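Local coordinates for protein Bd3460 (Bdellovibrio bacteriovorus, PDB 5CEC) that binds the predatory endopeptidase Bd3459 through its ankyrin repeats as the immunity protein, probably shielding the predator from its own enzyme during prey invasion, at residues T133-A138 and S155-A160; D55-D60 and K85-E90; T98-A103 and E113-A118; V171-T176 and K205-Q210. One frame throughout, in Å; residues are numbered along the deposited sequence.

In the fold
Along the chain the contacts come in the order 2, 3, 1 and 4, each closing before the next opens, and they mark successive stations of one ankyrin solenoid built of paired helices and loops without strands. Contacts 2 and 4 lie farthest apart, their centres about 40 Å from each other. Contact 3 lies between contacts 2 and 1, about 14 Å and 15 Å from them centre to centre, and touches both: Leu89 packs against Ala118, and Leu134 against Leu100. Contact 4 is about 18 Å from contact 1 between centres, without touching it. One residue each of contacts 1 and 3 and seven of contact 4 lie next to Bd3459.

Contact 1 (T133-A138 and S155-A160); sequences TLFMRA and SLINKA
The ring of Phe135 is met obliquely from the 155-160 segment: Leu156 O comes to 3.7 Å from CD2, and Ile157 CD1 lies 3.7 Å from CE2 and almost as close to CZ. Phe135 CG stands anti to the backbone N (chi1 176°), so the ring leaves helix 134-141 alongside Ile157, the two side chains pointing the same way. Ile157 CB itself turns away, and the branch through CG1 brings CD1 back to the ring. The Phe135 side chain also touches Ala146 and Leu150 of helix 143-152 and Ala167 of helix 167-174. Thr133-Leu134-Phe135-Met136 resembles the TPLH motif that opens a helix in ankyrin repeats. Thr133 is the N-cap, its OG1 accepting from Met136 N at 3.0 Å. Rotated into the crowded position between N and the carbonyl carbon (chi1 65°), that OG1 also donates to a water at 2.7 Å, which in turn donates to Leu156 O (2.8 Å) and Lys159 O (2.7 Å). Thr133 CG2 crosses the aliphatic part of Lys159 obliquely, 4.0 Å from CG, while the extended chain carries NZ on to a salt bridge with Asp123.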
loop_
_atom_site.group_PDB
_atom_site.type_symbol
_atom_site.label_atom_id
_atom_site.label_comp_id
_atom_site.label_asym_id
_atom_site.label_seq_id
_atom_site.Cartn_x
_atom_site.Cartn_y
_atom_site.Cartn_z
ATOM N N THR B 133 9.189 -23.002 7.858
ATOM C CA THR B 133 7.880 -23.529 7.505
ATOM C C THR B 133 6.906 -22.397 7.226
ATOM O O THR B 133 7.064 -21.283 7.732
ATOM C CB THR B 133 7.282 -24.434 8.585
ATOM O OG1 THR B 133 7.045 -23.647 9.757
ATOM C CG2 THR B 133 8.207 -25.597 8.901
ATOM N N LEU B 134 5.890 -22.683 6.434
ATOM C CA LEU B 134 4.774 -21.741 6.243
ATOM C C LEU B 134 4.200 -21.290 7.594
ATOM O O LEU B 134 3.908 -20.098 7.801
ATOM C CB LEU B 134 3.667 -22.370 5.410
ATOM C CG LEU B 134 2.578 -21.426 4.929
ATOM C CD1 LEU B 134 3.098 -20.617 3.738
ATOM C CD2 LEU B 134 1.332 -22.192 4.532
ATOM N N PHE B 135 4.014 -22.255 8.491
ATOM C CA PHE B 135 3.487 -21.940 9.822
ATOM C C PHE B 135 4.342 -20.901 10.528
ATOM O O PHE B 135 3.808 -19.953 11.106
ATOM C CB PHE B 135 3.365 -23.182 10.727
ATOM C CG PHE B 135 2.926 -22.805 12.102
ATOM C CD1 PHE B 135 1.638 -22.378 12.330
ATOM C CD2 PHE B 135 3.837 -22.792 13.148
ATOM C CE1 PHE B 135 1.254 -21.924 13.586
ATOM C CE2 PHE B 135 3.486 -22.321 14.385
ATOM C CZ PHE B 135 2.182 -21.901 14.616
ATOM N N MET B 136 5.660 -21.087 10.508
ATOM C CA MET B 136 6.544 -20.127 11.158
ATOM C C MET B 136 6.380 -18.716 10.642
ATOM O O MET B 136 6.347 -17.765 11.405
ATOM C CB MET B 136 8.012 -20.555 11.015
ATOM C CG MET B 136 8.351 -21.713 11.882
ATOM S SD MET B 136 9.971 -22.415 11.526
ATOM C CE MET B 136 11.058 -21.143 12.152
ATOM N N ARG B 137 6.299 -18.579 9.341
ATOM C CA ARG B 137 6.178 -17.285 8.729
ATOM C C ARG B 137 4.853 -16.624 9.122
ATOM O O ARG B 137 4.796 -15.431 9.467
ATOM C CB ARG B 137 6.361 -17.381 7.206
ATOM C CG ARG B 137 6.381 -16.035 6.496
ATOM C CD ARG B 137 7.454 -15.068 6.980
ATOM N NE ARG B 137 8.764 -15.728 7.049
ATOM C CZ ARG B 137 9.608 -15.908 6.025
ATOM N NH1 ARG B 137 9.362 -15.371 4.849
ATOM N NH2 ARG B 137 10.701 -16.631 6.202
ATOM N N ALA B 138 3.761 -17.385 9.054
ATOM C CA ALA B 138 2.453 -16.880 9.519
ATOM C C ALA B 138 2.462 -16.544 11.015
ATOM O O ALA B 138 1.911 -15.530 11.431
ATOM C CB ALA B 138 1.374 -17.895 9.207
ATOM N N SER B 155 0.508 -30.742 14.291
ATOM C CA SER B 155 1.910 -30.969 14.621
ATOM C C SER B 155 2.827 -29.889 14.071
ATOM O O SER B 155 3.983 -29.808 14.485
ATOM C CB SER B 155 2.391 -32.347 14.151
ATOM O OG SER B 155 2.486 -32.403 12.754
ATOM N N LEU B 156 2.355 -29.067 13.140
ATOM C CA LEU B 156 3.232 -28.040 12.581
ATOM C C LEU B 156 3.736 -27.054 13.618
ATOM O O LEU B 156 4.761 -26.399 13.407
ATOM C CB LEU B 156 2.559 -27.326 11.441
ATOM C CG LEU B 156 2.327 -28.172 10.200
ATOM C CD1 LEU B 156 1.487 -27.429 9.208
ATOM C CD2 LEU B 156 3.614 -28.608 9.567
ATOM N N ILE B 157 3.063 -26.957 14.755
ATOM C CA ILE B 157 3.537 -26.114 15.848
ATOM C C ILE B 157 4.987 -26.368 16.203
ATOM O O ILE B 157 5.718 -25.401 16.519
ATOM C CB ILE B 157 2.587 -26.213 17.070
ATOM C CG1 ILE B 157 2.972 -25.228 18.170
ATOM C CG2 ILE B 157 2.545 -27.618 17.652
ATOM C CD1 ILE B 157 2.902 -23.779 17.783
ATOM N N ASN B 158 5.418 -27.625 16.146
ATOM C CA ASN B 158 6.785 -27.993 16.503
ATOM C C ASN B 158 7.638 -28.517 15.356
ATOM O O ASN B 158 8.707 -29.071 15.595
ATOM C CB ASN B 158 6.797 -28.978 17.671
ATOM C CG ASN B 158 6.295 -28.346 18.936
ATOM O OD1 ASN B 158 6.798 -27.297 19.344
ATOM N ND2 ASN B 158 5.309 -28.966 19.558
ATOM N N LYS B 159 7.215 -28.267 14.124
ATOM C CA LYS B 159 8.018 -28.669 12.974
ATOM C C LYS B 159 9.152 -27.688 12.781
ATOM O O LYS B 159 8.933 -26.505 12.568
ATOM C CB LYS B 159 7.184 -28.801 11.697
ATOM C CG LYS B 159 8.030 -29.222 10.511
ATOM C CD LYS B 159 7.245 -29.552 9.253
ATOM C CE LYS B 159 8.155 -29.786 8.062
ATOM N NZ LYS B 159 7.507 -30.585 6.995
ATOM N N ALA B 160 10.368 -28.199 12.827
ATOM C CA ALA B 160 11.539 -27.334 12.764
ATOM C C ALA B 160 11.943 -27.068 11.343
ATOM O O ALA B 160 11.723 -27.879 10.438
ATOM C CB ALA B 160 12.705 -27.926 13.541
HETATM O O HOH W 1 6.743 -25.083 11.999
#

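Contact 2 (D55-D60 and K85-E90); sequences DLNAQD and KKVNLE
Asn57 OD1 accepts a hydrogen bond from Asn88 N at 2.8 Å, a nearly straight bond (164° at the hydrogen) that arrives in the carbonyl plane on a lone pair. A water donates to the same oxygen and also to Asn88 O, so OD1 has two donors and the water spans the two loops beside the direct bond. The two Asn side chains cross at about a right angle, their amide planes 85° apart, and Asn88 CB rests 3.5 Å from Asn57 OD1. Next to this polar link is a small apolar patch: Leu56 CB meets Val87 CG1 at 3.6 Å, and Leu56 CD1 reaches Lys85 CB at the same 3.6 Å. Lys85 bends at chi2 and takes its amine away to Gln50. Leu56 further packs on Leu33 and Val49, and Val87 on Leu67, which ties the patch to helices 31-39, 42-49 and 66-72.

Asn57 is held in place by its own loop. Residues 55-58 form a type I turn, with an Asx turn in which Asp55 OD1 accepts from Asn57 N at 2.9 Å, met from above the carboxylate plane. A Schellman motif at Lys86 ends helix 76-84 and leads into Val87, and a second Asx turn joins Asn88 OD1 to Glu90 N at 2.8 Å. Exactly 33 residues beyond Asn57 and Asn88, Glu90 OE2 likewise accepts from Asn121 N. This recurrence is consistent with the ankyrin repeat period, in which a loop side chain binds the backbone of the next loop.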
loop_
_atom_site.group_PDB
_atom_site.type_symbol
_atom_site.label_atom_id
_atom_site.label_comp_id
_atom_site.label_asym_id
_atom_site.label_seq_id
_atom_site.Cartn_x
_atom_site.Cartn_y
_atom_site.Cartn_z
ATOM N N ASP B 55 -2.778 -23.094 -21.034
ATOM C CA ASP B 55 -2.695 -24.084 -19.983
ATOM C C ASP B 55 -2.358 -23.353 -18.717
ATOM O O ASP B 55 -1.250 -22.884 -18.549
ATOM C CB ASP B 55 -1.611 -25.102 -20.348
ATOM C CG ASP B 55 -1.370 -26.138 -19.271
ATOM O OD1 ASP B 55 -2.039 -26.143 -18.200
ATOM O OD2 ASP B 55 -0.477 -26.963 -19.530
ATOM N N LEU B 56 -3.319 -23.286 -17.802
ATOM C CA LEU B 56 -3.142 -22.511 -16.581
ATOM C C LEU B 56 -2.138 -23.128 -15.637
ATOM O O LEU B 56 -1.748 -22.460 -14.692
ATOM C CB LEU B 56 -4.481 -22.319 -15.855
ATOM C CG LEU B 56 -5.538 -21.511 -16.614
ATOM C CD1 LEU B 56 -6.861 -21.506 -15.860
ATOM C CD2 LEU B 56 -5.104 -20.084 -16.891
ATOM N N ASN B 57 -1.752 -24.395 -15.852
ATOM C CA ASN B 57 -0.709 -25.015 -15.047
ATOM C C ASN B 57 0.675 -24.905 -15.676
ATOM O O ASN B 57 1.641 -25.365 -15.074
ATOM C CB ASN B 57 -1.067 -26.483 -14.774
ATOM C CG ASN B 57 -2.243 -26.631 -13.839
ATOM O OD1 ASN B 57 -2.470 -25.795 -12.947
ATOM N ND2 ASN B 57 -3.014 -27.698 -14.031
ATOM N N ALA B 58 0.778 -24.360 -16.897
ATOM C CA ALA B 58 2.099 -24.166 -17.498
ATOM C C ALA B 58 2.928 -23.132 -16.724
ATOM O O ALA B 58 2.411 -22.103 -16.250
ATOM C CB ALA B 58 1.985 -23.786 -18.968
ATOM N N GLN B 59 4.211 -23.436 -16.578
ATOM C CA GLN B 59 5.115 -22.601 -15.815
ATOM C C GLN B 59 6.088 -21.871 -16.731
ATOM O O GLN B 59 6.533 -22.412 -17.757
ATOM C CB GLN B 59 5.850 -23.460 -14.797
ATOM C CG GLN B 59 4.949 -23.915 -13.664
ATOM C CD GLN B 59 5.553 -25.029 -12.839
ATOM O OE1 GLN B 59 5.485 -26.213 -13.202
ATOM N NE2 GLN B 59 6.179 -24.658 -11.734
ATOM N N ASP B 60 6.448 -20.655 -16.326
ATOM C CA ASP B 60 7.336 -19.829 -17.100
ATOM C C ASP B 60 8.798 -20.136 -16.778
ATOM O O ASP B 60 9.098 -21.119 -16.083
ATOM C CB ASP B 60 6.958 -18.354 -16.946
ATOM C CG ASP B 60 7.389 -17.728 -15.643
ATOM O OD1 ASP B 60 8.005 -18.381 -14.802
ATOM O OD2 ASP B 60 7.109 -16.522 -15.498
ATOM N N LYS B 85 -11.355 -22.413 -12.107
ATOM C CA LYS B 85 -10.841 -23.185 -13.240
ATOM C C LYS B 85 -10.092 -24.450 -12.810
ATOM O O LYS B 85 -9.568 -25.169 -13.658
ATOM C CB LYS B 85 -9.931 -22.315 -14.111
ATOM C CG LYS B 85 -10.590 -21.043 -14.648
ATOM C CD LYS B 85 -11.759 -21.351 -15.582
ATOM C CE LYS B 85 -12.432 -20.094 -16.119
ATOM N NZ LYS B 85 -13.745 -20.398 -16.755
ATOM N N LYS B 86 -10.022 -24.710 -11.505
ATOM C CA LYS B 86 -9.453 -25.952 -10.944
ATOM C C LYS B 86 -7.962 -26.096 -11.235
ATOM O O LYS B 86 -7.487 -27.195 -11.482
ATOM C CB LYS B 86 -10.229 -27.192 -11.401
ATOM C CG LYS B 86 -11.736 -27.069 -11.309
ATOM C CD LYS B 86 -12.230 -26.871 -9.889
ATOM C CE LYS B 86 -13.755 -26.883 -9.830
ATOM N NZ LYS B 86 -14.327 -28.256 -9.813
ATOM N N VAL B 87 -7.227 -24.985 -11.151
ATOM C CA VAL B 87 -5.792 -25.030 -11.350
ATOM C C VAL B 87 -5.107 -25.850 -10.259
ATOM O O VAL B 87 -5.619 -26.012 -9.133
ATOM C CB VAL B 87 -5.201 -23.605 -11.384
ATOM C CG1 VAL B 87 -5.786 -22.838 -12.553
ATOM C CG2 VAL B 87 -5.351 -22.883 -10.034
ATOM N N ASN B 88 -3.923 -26.360 -10.569
ATOM C CA ASN B 88 -3.140 -27.109 -9.592
ATOM C C ASN B 88 -2.552 -26.156 -8.555
ATOM O O ASN B 88 -1.882 -25.172 -8.893
ATOM C CB ASN B 88 -2.032 -27.939 -10.263
ATOM C CG ASN B 88 -1.281 -28.832 -9.247
ATOM O OD1 ASN B 88 -0.486 -28.332 -8.485
ATOM N ND2 ASN B 88 -1.598 -30.142 -9.186
ATOM N N LEU B 89 -2.786 -26.453 -7.276
ATOM C CA LEU B 89 -2.366 -25.562 -6.209
ATOM C C LEU B 89 -0.940 -25.724 -5.770
ATOM O O LEU B 89 -0.413 -24.850 -5.071
ATOM C CB LEU B 89 -3.278 -25.706 -4.988
ATOM C CG LEU B 89 -4.794 -25.536 -5.167
ATOM C CD1 LEU B 89 -5.523 -25.606 -3.845
ATOM C CD2 LEU B 89 -5.106 -24.227 -5.876
ATOM N N GLU B 90 -0.297 -26.807 -6.172
ATOM C CA GLU B 90 0.955 -27.248 -5.565
ATOM C C GLU B 90 2.195 -27.131 -6.439
ATOM O O GLU B 90 3.310 -27.522 -6.016
ATOM C CB GLU B 90 0.798 -28.661 -5.028
ATOM C CG GLU B 90 -0.359 -28.843 -4.072
ATOM C CD GLU B 90 -0.398 -27.896 -2.903
ATOM O OE1 GLU B 90 0.650 -27.398 -2.446
ATOM O OE2 GLU B 90 -1.517 -27.639 -2.418
HETATM O O HOH W 2 -1.548 -23.736 -11.189
#

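Contact 3 (T98-A103 and E113-A118); sequences TALAFA and EELIKA
Leu100 CG stands anti to the backbone N (chi1 177°), whereas Leu115 CG is anti to the carbonyl carbon, beside N (chi1 -71°); coming from facing helices, the two side chains slide past one another in opposite directions. Leu115 reaches to the facing backbone, its CD1 lying 3.7 Å from Leu100 CA and 4.2 Å from Ala99 CB. Ala103 CB, one turn on, also borders this methyl. In return Leu100 CD1 comes to 4.1 Å from Leu115 CB, and its CD2 to 3.9 Å from Ile116 CG1, crossing that side chain obliquely. The contact is buried and wholly apolar. Thr98 caps the helix ahead of Ala99, though its OG1 accepts only weakly from Ala101 N, at 3.4 Å. Phe102 turns its end away from this core and packs on Arg392 of the Bd3459 chain. Helical segments 99-103 and 113-117 run roughly antiparallel (154°) with their axes 9.7 Å apart, as in the helix-turn-helix of an ankyrin repeat, here the predicted repeat 95-127. Helix 66-72 flanks the pair, against Ala99 and Phe102, while Ile116 packs on helix 143-152 and Leu100 on Leu134 of helix 134-141.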
loop_
_atom_site.group_PDB
_atom_site.type_symbol
_atom_site.label_atom_id
_atom_site.label_comp_id
_atom_site.label_asym_id
_atom_site.label_seq_id
_atom_site.Cartn_x
_atom_site.Cartn_y
_atom_site.Cartn_z
ATOM N N THR B 98 5.000 -22.666 -3.430
ATOM C CA THR B 98 3.659 -22.775 -3.991
ATOM C C THR B 98 2.958 -21.413 -3.882
ATOM O O THR B 98 3.464 -20.461 -3.217
ATOM C CB THR B 98 2.792 -23.786 -3.253
ATOM O OG1 THR B 98 2.548 -23.292 -1.936
ATOM C CG2 THR B 98 3.447 -25.181 -3.193
ATOM N N ALA B 99 1.825 -21.283 -4.552
ATOM C CA ALA B 99 1.006 -20.081 -4.445
ATOM C C ALA B 99 0.716 -19.678 -3.005
ATOM O O ALA B 99 0.755 -18.489 -2.680
ATOM C CB ALA B 99 -0.315 -20.210 -5.211
ATOM N N LEU B 100 0.440 -20.663 -2.148
ATOM C CA LEU B 100 0.162 -20.351 -0.750
ATOM C C LEU B 100 1.392 -19.748 -0.082
ATOM O O LEU B 100 1.264 -18.792 0.715
ATOM C CB LEU B 100 -0.328 -21.601 -0.012
ATOM C CG LEU B 100 -0.592 -21.407 1.483
ATOM C CD1 LEU B 100 -1.578 -20.269 1.786
ATOM C CD2 LEU B 100 -1.110 -22.708 2.086
ATOM N N ALA B 101 2.568 -20.288 -0.362
ATOM C CA ALA B 101 3.792 -19.652 0.135
ATOM C C ALA B 101 3.971 -18.249 -0.379
ATOM O O ALA B 101 4.325 -17.377 0.413
ATOM C CB ALA B 101 5.006 -20.492 -0.184
ATOM N N PHE B 102 3.702 -17.997 -1.637
ATOM C CA PHE B 102 3.742 -16.623 -2.163
ATOM C C PHE B 102 2.808 -15.698 -1.406
ATOM O O PHE B 102 3.184 -14.577 -1.075
ATOM C CB PHE B 102 3.426 -16.576 -3.652
ATOM C CG PHE B 102 4.597 -16.852 -4.525
ATOM C CD1 PHE B 102 5.503 -15.846 -4.763
ATOM C CD2 PHE B 102 4.830 -18.107 -5.108
ATOM C CE1 PHE B 102 6.617 -16.056 -5.544
ATOM C CE2 PHE B 102 5.943 -18.296 -5.930
ATOM C CZ PHE B 102 6.822 -17.264 -6.139
ATOM N N ALA B 103 1.601 -16.171 -1.111
ATOM C CA ALA B 103 0.620 -15.335 -0.429
ATOM C C ALA B 103 1.106 -14.999 0.977
ATOM O O ALA B 103 1.128 -13.834 1.370
ATOM C CB ALA B 103 -0.724 -16.034 -0.367
ATOM N N GLU B 113 -5.878 -17.330 3.306
ATOM C CA GLU B 113 -7.079 -17.960 3.835
ATOM C C GLU B 113 -7.901 -18.632 2.767
ATOM O O GLU B 113 -8.385 -19.747 2.985
ATOM C CB GLU B 113 -7.944 -16.987 4.640
ATOM C CG GLU B 113 -7.293 -16.558 5.947
ATOM C CD GLU B 113 -7.168 -17.715 6.901
ATOM O OE1 GLU B 113 -8.205 -18.190 7.405
ATOM O OE2 GLU B 113 -6.042 -18.200 7.071
ATOM N N GLU B 114 -8.055 -17.958 1.630
ATOM C CA GLU B 114 -8.791 -18.504 0.500
ATOM C C GLU B 114 -8.153 -19.798 0.036
ATOM O O GLU B 114 -8.850 -20.764 -0.235
ATOM C CB GLU B 114 -8.849 -17.481 -0.638
ATOM C CG GLU B 114 -9.717 -17.884 -1.823
ATOM C CD GLU B 114 -11.214 -17.838 -1.556
ATOM O OE1 GLU B 114 -11.660 -17.194 -0.579
ATOM O OE2 GLU B 114 -11.946 -18.455 -2.351
ATOM N N LEU B 115 -6.831 -19.805 -0.112
ATOM C CA LEU B 115 -6.106 -20.976 -0.609
ATOM C C LEU B 115 -6.196 -22.145 0.359
ATOM O O LEU B 115 -6.433 -23.300 -0.051
ATOM C CB LEU B 115 -4.652 -20.643 -0.940
ATOM C CG LEU B 115 -4.473 -19.779 -2.189
ATOM C CD1 LEU B 115 -3.054 -19.268 -2.238
ATOM C CD2 LEU B 115 -4.783 -20.525 -3.473
ATOM N N ILE B 116 -6.080 -21.858 1.651
ATOM C CA ILE B 116 -6.210 -22.935 2.657
ATOM C C ILE B 116 -7.634 -23.556 2.639
ATOM O O ILE B 116 -7.761 -24.769 2.659
ATOM C CB ILE B 116 -5.831 -22.403 4.067
ATOM C CG1 ILE B 116 -4.339 -22.035 4.099
ATOM C CG2 ILE B 116 -6.129 -23.430 5.159
ATOM C CD1 ILE B 116 -3.918 -21.233 5.308
ATOM N N LYS B 117 -8.672 -22.724 2.580
ATOM C CA LYS B 117 -10.043 -23.204 2.447
ATOM C C LYS B 117 -10.289 -23.989 1.164
ATOM O O LYS B 117 -11.157 -24.855 1.120
ATOM C CB LYS B 117 -11.047 -22.033 2.525
ATOM C CG LYS B 117 -11.134 -21.432 3.915
ATOM C CD LYS B 117 -12.097 -20.259 4.046
ATOM C CE LYS B 117 -11.997 -19.248 2.912
ATOM N NZ LYS B 117 -12.646 -17.953 3.264
ATOM N N ALA B 118 -9.515 -23.682 0.128
ATOM C CA ALA B 118 -9.565 -24.393 -1.136
ATOM C C ALA B 118 -8.722 -25.663 -1.193
ATOM O O ALA B 118 -8.684 -26.324 -2.239
ATOM C CB ALA B 118 -9.177 -23.471 -2.280
#

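Contact 4 (V171-T176 and K205-Q210); sequences VARYGT and KEASNQ
Asn209 ND2 donates to two backbone carbonyls of the facing segment, Arg173 O and Gly175 O, each 3.0 Å away. Both acceptors lie close to the amide plane, so the flat group is fixed in rotation, and both bonds are nearly straight (164° and 167°). They differ at the acceptor: Gly175 O is met in its carbonyl plane on a lone pair, whereas ND2 lies above the carbonyl plane of Arg173. Asn209 CG is anti to the backbone N (chi1 -164°), which sends the amide over the end of helix 167-174. On its other branch, OD1 accepts from Thr212 N as the N-cap of helix 210-218 and from a water at 2.8 Å, and this water also donates to Gly175 O at 2.6 Å. Thus the buried amide has partners on both its oxygen and its nitrogen.

Arg173 pairs by salt bridge with Glu165. Glu206 reaches it through two waters, one accepting from Arg173 NE at 2.9 Å and one from NH2, and both donating to OE1, which Gln198 NE2 also holds. Nearer the backbone, Ala207 CB packs 3.9 Å from Arg173 CA, and Arg173 CB lies over the centre of the Tyr174 ring. Arg173 O takes a further bond from Asn411 of the Bd3459 chain, and Ala207 O one from Gln408 of that chain. Gly175 and Ser208, which ends its helix in a Schellman motif, are 33 residues apart, as expected for equivalent turns between paired helices in successive ankyrin-type units, joined by the Asn209 amide and here lining the enzyme-binding surface.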
loop_
_atom_site.group_PDB
_atom_site.type_symbol
_atom_site.label_atom_id
_atom_site.label_comp_id
_atom_site.label_asym_id
_atom_site.label_seq_id
_atom_site.Cartn_x
_atom_site.Cartn_y
_atom_site.Cartn_z
ATOM N N VAL B 171 9.855 -15.972 17.268
ATOM C CA VAL B 171 9.186 -15.045 18.159
ATOM C C VAL B 171 10.043 -14.719 19.363
ATOM O O VAL B 171 10.008 -13.585 19.870
ATOM C CB VAL B 171 7.795 -15.569 18.543
ATOM C CG1 VAL B 171 7.174 -14.813 19.681
ATOM C CG2 VAL B 171 6.915 -15.651 17.302
ATOM N N ALA B 172 10.832 -15.669 19.830
ATOM C CA ALA B 172 11.790 -15.372 20.907
ATOM C C ALA B 172 12.706 -14.234 20.484
ATOM O O ALA B 172 13.009 -13.351 21.289
ATOM C CB ALA B 172 12.598 -16.614 21.258
ATOM N N ARG B 173 13.204 -14.267 19.236
ATOM C CA ARG B 173 14.072 -13.155 18.790
ATOM C C ARG B 173 13.308 -11.854 18.571
ATOM O O ARG B 173 13.730 -10.792 19.056
ATOM C CB ARG B 173 14.745 -13.509 17.486
ATOM C CG ARG B 173 15.763 -14.600 17.579
ATOM C CD ARG B 173 16.659 -14.604 16.357
ATOM N NE ARG B 173 17.619 -15.698 16.383
ATOM C CZ ARG B 173 17.388 -16.941 15.978
ATOM N NH1 ARG B 173 16.196 -17.308 15.514
ATOM N NH2 ARG B 173 18.364 -17.816 16.084
ATOM N N TYR B 174 12.195 -11.931 17.836
ATOM C CA TYR B 174 11.639 -10.730 17.244
ATOM C C TYR B 174 10.178 -10.447 17.583
ATOM O O TYR B 174 9.578 -9.505 17.033
ATOM C CB TYR B 174 11.816 -10.800 15.737
ATOM C CG TYR B 174 13.249 -11.037 15.301
ATOM C CD1 TYR B 174 14.262 -10.157 15.709
ATOM C CD2 TYR B 174 13.610 -12.123 14.531
ATOM C CE1 TYR B 174 15.573 -10.346 15.338
ATOM C CE2 TYR B 174 14.929 -12.302 14.120
ATOM C CZ TYR B 174 15.907 -11.425 14.556
ATOM O OH TYR B 174 17.199 -11.604 14.194
ATOM N N GLY B 175 9.602 -11.233 18.492
ATOM C CA GLY B 175 8.212 -11.104 18.867
ATOM C C GLY B 175 8.020 -10.676 20.294
ATOM O O GLY B 175 8.928 -10.132 20.942
ATOM N N THR B 176 6.799 -10.883 20.757
ATOM C CA THR B 176 6.353 -10.392 22.041
ATOM C C THR B 176 5.999 -11.516 22.996
ATOM O O THR B 176 5.822 -12.660 22.579
ATOM C CB THR B 176 5.075 -9.584 21.879
ATOM O OG1 THR B 176 4.037 -10.441 21.397
ATOM C CG2 THR B 176 5.250 -8.388 20.928
ATOM N N LYS B 205 17.884 -14.131 24.387
ATOM C CA LYS B 205 18.969 -13.415 25.033
ATOM C C LYS B 205 19.961 -12.883 24.011
ATOM O O LYS B 205 20.354 -11.735 24.061
ATOM C CB LYS B 205 19.713 -14.327 25.991
ATOM C CG LYS B 205 18.946 -14.817 27.187
ATOM C CD LYS B 205 19.888 -15.691 28.000
ATOM C CE LYS B 205 19.229 -16.327 29.178
ATOM N NZ LYS B 205 20.190 -17.326 29.742
ATOM N N GLU B 206 20.318 -13.715 23.056
ATOM C CA GLU B 206 21.264 -13.331 22.021
ATOM C C GLU B 206 20.770 -12.162 21.148
ATOM O O GLU B 206 21.567 -11.303 20.763
ATOM C CB GLU B 206 21.590 -14.561 21.173
ATOM C CG GLU B 206 22.575 -14.323 20.044
ATOM C CD GLU B 206 22.820 -15.560 19.203
ATOM O OE1 GLU B 206 21.850 -16.183 18.780
ATOM O OE2 GLU B 206 23.978 -15.930 18.937
ATOM N N ALA B 207 19.469 -12.101 20.882
ATOM C CA ALA B 207 18.851 -11.026 20.100
ATOM C C ALA B 207 18.482 -9.794 20.955
ATOM O O ALA B 207 17.866 -8.843 20.440
ATOM C CB ALA B 207 17.606 -11.559 19.414
ATOM N N SER B 208 18.823 -9.824 22.251
ATOM C CA SER B 208 18.580 -8.704 23.178
ATOM C C SER B 208 17.088 -8.392 23.311
ATOM O O SER B 208 16.701 -7.250 23.502
ATOM C CB SER B 208 19.393 -7.461 22.779
ATOM O OG SER B 208 20.789 -7.765 22.763
ATOM N N ASN B 209 16.254 -9.430 23.219
ATOM C CA ASN B 209 14.827 -9.289 23.455
ATOM C C ASN B 209 14.545 -9.513 24.891
ATOM O O ASN B 209 14.349 -10.641 25.318
ATOM C CB ASN B 209 14.026 -10.245 22.571
ATOM C CG ASN B 209 12.562 -9.877 22.500
ATOM O OD1 ASN B 209 11.964 -9.411 23.493
ATOM N ND2 ASN B 209 11.944 -10.160 21.365
ATOM N N GLN B 210 14.621 -8.437 25.677
ATOM C CA GLN B 210 14.467 -8.553 27.119
ATOM C C GLN B 210 13.112 -9.141 27.480
ATOM O O GLN B 210 13.023 -9.999 28.355
ATOM C CB GLN B 210 14.603 -7.165 27.790
ATOM C CG GLN B 210 16.015 -6.645 27.947
ATOM C CD GLN B 210 16.829 -7.325 29.047
ATOM O OE1 GLN B 210 18.046 -7.378 28.943
ATOM N NE2 GLN B 210 16.172 -7.791 30.126
HETATM O O HOH W 3 19.427 -14.743 18.476
HETATM O O HOH W 4 21.220 -18.169 16.762
HETATM O O HOH W 5 9.474 -8.409 22.878
#